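Local coordinates for protein acetyltransferase (Brucella abortus str. 2308 A, PDB 4ZBG) that probably transfers the acetyl group of acetyl-CoA to an acceptor amine, as a member of the GNAT family of N-acetyltransferases, at residues 67-72 with 84-89. Sequence-based numbering, arbitrary orientation.
Sequences GHIAFS and YGLGPV. With ACO (acetyl coenzyme *a), chain B.
L86 lies alongside F71, both side chains pointing the same way, and its CG comes within 3.7 Å of F71 CE2 in an oblique approach to the ring. I69 crosses L86 at about a right angle: with CG1 anti to the backbone N (chi1 -174°) and the chain extended at chi2 (167°), its CD1 reaches L86 CG at 3.9 Å. Nearer its backbone, I69 runs side by side with V89, CG1 against CB. These four side chains share one sheet face, where I69, F71 and L86 pack on L104, I105 and L112 of helix 100-114. On the other face A70 CB sits 4.1 Å from P88 CD, and one water accepts from S72 OG and donates to the carbonyls of G85 and G87.

Pairing is antiparallel but not regular. I69 faces V89 while F71 faces L86, a one-residue shift that defines a beta bulge at G87-P88, where the peptide is cis. A70 spans it, its N donating to P88 O (3.0 Å) and its O accepting from G87 N.

Such a bulge in strand 83-91, as in other GNAT enzymes, probably helps to part it from parallel strand 119-122 for the cofactor. V89 N donates to the acetyl O of acetyl-CoA (3.2 Å, bent at 142°), and V89 O accepts from the cofactor's N4P (2.8 Å). The first bond would probably polarise the thioester carbonyl, consistent with a role in acetyl transfer.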
ATOM      1  N   GLY A  67       0.430 -11.063   4.343  1.00  6.50           N
ATOM      2  CA  GLY A  67       0.173  -9.965   3.439  1.00  6.99           C
ATOM      3  C   GLY A  67       0.786  -8.703   3.971  1.00  6.57           C
ATOM      4  O   GLY A  67       1.101  -8.613   5.161  1.00  7.21           O
ATOM      5  N   HIS A  68       0.944  -7.730   3.083  1.00  5.76           N
ATOM      6  CA  HIS A  68       1.602  -6.481   3.407  1.00  6.01           C
ATOM      7  C   HIS A  68       1.007  -5.354   2.568  1.00  5.64           C
ATOM      8  O   HIS A  68       0.579  -5.568   1.429  1.00  5.56           O
ATOM      9  CB  HIS A  68       3.104  -6.581   3.124  1.00  6.45           C
ATOM     10  CG  HIS A  68       3.805  -5.271   3.243  1.00  5.97           C
ATOM     11  ND1 HIS A  68       4.177  -4.520   2.147  1.00  6.33           N
ATOM     12  CD2 HIS A  68       4.145  -4.548   4.335  1.00  6.72           C
ATOM     13  CE1 HIS A  68       4.733  -3.396   2.563  1.00  6.61           C
ATOM     14  NE2 HIS A  68       4.728  -3.392   3.886  1.00  6.05           N
ATOM     15  N   ILE A  69       0.994  -4.146   3.127  1.00  5.43           N
ATOM     16  CA  ILE A  69       0.604  -2.962   2.372  1.00  5.47           C
ATOM     17  C   ILE A  69       1.516  -1.789   2.711  1.00  5.10           C
ATOM     18  O   ILE A  69       1.863  -1.590   3.879  1.00  6.10           O
ATOM     19  CB  ILE A  69      -0.887  -2.636   2.573  1.00  6.08           C
ATOM     20  CG1 ILE A  69      -1.335  -1.490   1.660  1.00  7.32           C
ATOM     21  CG2 ILE A  69      -1.177  -2.321   4.041  1.00  6.50           C
ATOM     22  CD1 ILE A  69      -2.836  -1.372   1.605  1.00  7.76           C
ATOM     23  N   ALA A  70       1.887  -1.027   1.681  1.00  5.07           N
ATOM     24  CA  ALA A  70       2.673   0.192   1.821  1.00  5.77           C
ATOM     25  C   ALA A  70       1.872   1.423   1.414  1.00  5.27           C
ATOM     26  O   ALA A  70       1.106   1.378   0.449  1.00  5.80           O
ATOM     27  CB  ALA A  70       3.921   0.111   0.956  1.00  6.89           C
ATOM     28  N   PHE A  71       2.092   2.518   2.137  1.00  5.75           N
ATOM     29  CA  PHE A  71       1.637   3.841   1.738  1.00  5.70           C
ATOM     30  C   PHE A  71       2.812   4.794   1.808  1.00  5.83           C
ATOM     31  O   PHE A  71       3.667   4.657   2.679  1.00  7.22           O
ATOM     32  CB  PHE A  71       0.553   4.359   2.673  1.00  6.71           C
ATOM     33  CG  PHE A  71      -0.701   3.548   2.672  1.00  7.35           C
ATOM     34  CD1 PHE A  71      -0.813   2.408   3.450  1.00  7.46           C
ATOM     35  CD2 PHE A  71      -1.791   3.949   1.916  1.00  7.77           C
ATOM     36  CE1 PHE A  71      -1.981   1.677   3.462  1.00  7.56           C
ATOM     37  CE2 PHE A  71      -2.970   3.229   1.924  1.00  7.95           C
ATOM     38  CZ  PHE A  71      -3.067   2.089   2.695  1.00  8.50           C
ATOM     39  N   SER A  72       2.833   5.783   0.915  1.00  6.39           N
ATOM     40  CA  SER A  72       3.928   6.750   0.856  1.00  6.61           C
ATOM     41  C   SER A  72       3.379   8.072   0.330  1.00  6.99           C
ATOM     42  O   SER A  72       2.328   8.092  -0.312  1.00  6.88           O
ATOM     43  CB  SER A  72       5.068   6.221  -0.035  1.00  7.15           C
ATOM     44  OG  SER A  72       4.613   5.898  -1.332  1.00  7.65           O
ATOM     45  N   TYR A  84      -1.448  10.603  -0.315  1.00  8.39           N
ATOM     46  CA  TYR A  84      -0.594   9.429  -0.258  1.00  7.18           C
ATOM     47  C   TYR A  84      -0.920   8.509  -1.415  1.00  7.77           C
ATOM     48  O   TYR A  84      -2.002   8.580  -1.994  1.00 10.56           O
ATOM     49  CB  TYR A  84      -0.764   8.726   1.101  1.00  8.54           C
ATOM     50  CG  TYR A  84      -0.309   9.627   2.228  1.00  9.18           C
ATOM     51  CD1 TYR A  84      -1.180  10.558   2.796  1.00 10.87           C
ATOM     52  CD2 TYR A  84       1.009   9.603   2.681  1.00 10.34           C
ATOM     53  CE1 TYR A  84      -0.755  11.417   3.792  1.00 12.03           C
ATOM     54  CE2 TYR A  84       1.441  10.458   3.673  1.00 12.38           C
ATOM     55  CZ  TYR A  84       0.553  11.359   4.230  1.00 13.33           C
ATOM     56  OH  TYR A  84       0.974  12.217   5.225  1.00 15.14           O
ATOM     57  N   GLY A  85       0.030   7.656  -1.758  1.00  6.70           N
ATOM     58  CA  GLY A  85      -0.194   6.612  -2.735  1.00  7.43           C
ATOM     59  C   GLY A  85      -0.217   5.273  -2.040  1.00  6.44           C
ATOM     60  O   GLY A  85       0.584   5.011  -1.136  1.00  7.01           O
ATOM     61  N   LEU A  86      -1.159   4.433  -2.448  1.00  5.73           N
ATOM     62  CA  LEU A  86      -1.279   3.082  -1.928  1.00  5.96           C
ATOM     63  C   LEU A  86      -0.531   2.144  -2.863  1.00  5.93           C
ATOM     64  O   LEU A  86      -0.837   2.082  -4.054  1.00  6.71           O
ATOM     65  CB  LEU A  86      -2.759   2.681  -1.862  1.00  7.34           C
ATOM     66  CG  LEU A  86      -3.122   1.341  -1.213  1.00  7.88           C
ATOM     67  CD1 LEU A  86      -4.605   1.361  -0.893  1.00  8.84           C
ATOM     68  CD2 LEU A  86      -2.785   0.120  -2.083  1.00  8.88           C
ATOM     69  N   GLY A  87       0.421   1.392  -2.323  1.00  6.72           N
ATOM     70  CA  GLY A  87       1.071   0.352  -3.094  1.00  7.95           C
ATOM     71  C   GLY A  87       2.555   0.229  -2.827  1.00  6.67           C
ATOM     72  O   GLY A  87       3.222   1.209  -2.502  1.00  7.51           O
ATOM     73  N   PRO A  88       3.098  -0.981  -2.992  1.00  6.48           N
ATOM     74  CA  PRO A  88       2.349  -2.201  -3.321  1.00  6.52           C
ATOM     75  C   PRO A  88       1.489  -2.711  -2.169  1.00  6.12           C
ATOM     76  O   PRO A  88       1.721  -2.376  -1.008  1.00  6.91           O
ATOM     77  CB  PRO A  88       3.464  -3.219  -3.587  1.00  8.11           C
ATOM     78  CG  PRO A  88       4.588  -2.741  -2.752  1.00  9.53           C
ATOM     79  CD  PRO A  88       4.541  -1.238  -2.844  1.00  8.15           C
ATOM     80  N   VAL A  89       0.479  -3.499  -2.527  1.00  6.34           N
ATOM     81  CA  VAL A  89      -0.216  -4.372  -1.593  1.00  6.29           C
ATOM     82  C   VAL A  89      -0.022  -5.788  -2.120  1.00  5.45           C
ATOM     83  O   VAL A  89      -0.125  -6.022  -3.332  1.00  6.09           O
ATOM     84  CB  VAL A  89      -1.709  -3.978  -1.416  1.00  7.53           C
ATOM     85  CG1 VAL A  89      -2.459  -3.932  -2.745  1.00  8.20           C
ATOM     86  CG2 VAL A  89      -2.393  -4.914  -0.424  1.00  8.05           C
TER
HETATM   87  N1A ACO B 201     -15.985 -15.033  -1.084  1.00 27.27           N
HETATM   88  C2A ACO B 201     -16.033 -14.664  -2.359  1.00 25.94           C
HETATM   89  N3A ACO B 201     -15.122 -13.866  -2.889  1.00 24.87           N
HETATM   90  C4A ACO B 201     -14.116 -13.399  -2.140  1.00 22.62           C
HETATM   91  C5A ACO B 201     -14.031 -13.755  -0.814  1.00 23.77           C
HETATM   92  C6A ACO B 201     -15.016 -14.607  -0.294  1.00 27.39           C
HETATM   93  N6A ACO B 201     -14.971 -15.016   1.095  1.00 28.99           N
HETATM   94  N7A ACO B 201     -12.949 -13.158  -0.299  1.00 22.00           N
HETATM   95  C8A ACO B 201     -12.391 -12.454  -1.272  1.00 20.06           C
HETATM   96  N9A ACO B 201     -13.076 -12.584  -2.396  1.00 19.20           N
HETATM   97  C1B ACO B 201     -12.775 -11.958  -3.683  1.00 16.51           C
HETATM   98  C2B ACO B 201     -12.843 -10.622  -3.688  1.00 14.48           C
HETATM   99  O2B ACO B 201     -14.182 -10.111  -3.865  1.00 14.09           O
HETATM  100  C3B ACO B 201     -11.858 -10.189  -4.962  1.00 13.51           C
HETATM  101  O3B ACO B 201     -12.530 -10.458  -6.222  1.00 14.52           O
HETATM  102  P3B ACO B 201     -13.310  -9.298  -7.093  1.00 14.42           P
HETATM  103  O7A ACO B 201     -13.803 -10.001  -8.336  1.00 15.45           O
HETATM  104  O8A ACO B 201     -12.330  -8.199  -7.425  1.00 15.78           O
HETATM  105  O9A ACO B 201     -14.448  -8.781  -6.240  1.00 13.40           O
HETATM  106  C4B ACO B 201     -10.794 -10.986  -4.831  1.00 13.04           C
HETATM  107  O4B ACO B 201     -11.275 -12.227  -3.985  1.00 15.36           O
HETATM  108  C5B ACO B 201      -9.591 -10.425  -4.051  1.00 10.98           C
HETATM  109  O5B ACO B 201     -10.043  -9.751  -2.902  1.00  9.12           O
HETATM  110  P1A ACO B 201      -9.298  -9.920  -1.455  1.00  8.45           P
HETATM  111  O1A ACO B 201      -9.418 -11.315  -0.920  1.00  9.36           O
HETATM  112  O2A ACO B 201      -9.794  -8.796  -0.588  1.00  8.39           O
HETATM  113  O3A ACO B 201      -7.753  -9.575  -1.775  1.00  7.97           O
HETATM  114  P2A ACO B 201      -6.492 -10.581  -1.739  1.00  7.86           P
HETATM  115  O4A ACO B 201      -6.185 -10.986  -0.331  1.00  7.35           O
HETATM  116  O5A ACO B 201      -6.643 -11.671  -2.763  1.00  8.96           O
HETATM  117  O6A ACO B 201      -5.336  -9.536  -2.180  1.00  8.45           O
HETATM  118  CBP ACO B 201      -4.081  -8.570  -3.967  1.00  9.15           C
HETATM  119  CCP ACO B 201      -5.472  -8.788  -3.367  1.00  8.92           C
HETATM  120  CDP ACO B 201      -4.229  -7.670  -5.192  1.00 10.30           C
HETATM  121  CEP ACO B 201      -3.209  -7.905  -2.908  1.00  9.72           C
HETATM  122  CAP ACO B 201      -3.499  -9.930  -4.358  1.00  9.16           C
HETATM  123  OAP ACO B 201      -4.247 -10.440  -5.435  1.00 13.05           O
HETATM  124  C9P ACO B 201      -2.023  -9.887  -4.759  1.00  7.94           C
HETATM  125  O9P ACO B 201      -1.133  -9.887  -3.963  1.00  7.54           O
HETATM  126  N8P ACO B 201      -1.777  -9.864  -6.171  1.00  8.51           N
HETATM  127  C7P ACO B 201      -0.436  -9.844  -6.711  1.00  8.65           C
HETATM  128  C6P ACO B 201       0.253  -8.515  -6.447  1.00  8.17           C
HETATM  129  C5P ACO B 201      -0.569  -7.355  -6.967  1.00  8.09           C
HETATM  130  O5P ACO B 201      -0.953  -7.304  -8.095  1.00  9.51           O
HETATM  131  N4P ACO B 201      -0.865  -6.311  -6.031  1.00  7.38           N
HETATM  132  C3P ACO B 201      -1.645  -5.164  -6.446  1.00  8.09           C
HETATM  133  C2P ACO B 201      -0.783  -4.175  -7.219  1.00  9.84           C
HETATM  134  S1P ACO B 201      -1.737  -2.658  -7.498  1.00  9.55           S
HETATM  135  C   ACO B 201      -1.537  -1.725  -5.971  1.00  9.65           C
HETATM  136  O   ACO B 201      -0.789  -2.100  -5.126  1.00 11.01           O
HETATM  137  CH3 ACO B 201      -2.372  -0.464  -5.825  1.00 10.49           C
HETATM  138  O   HOH W   1       3.109   3.660  -1.347  1.00  9.33           O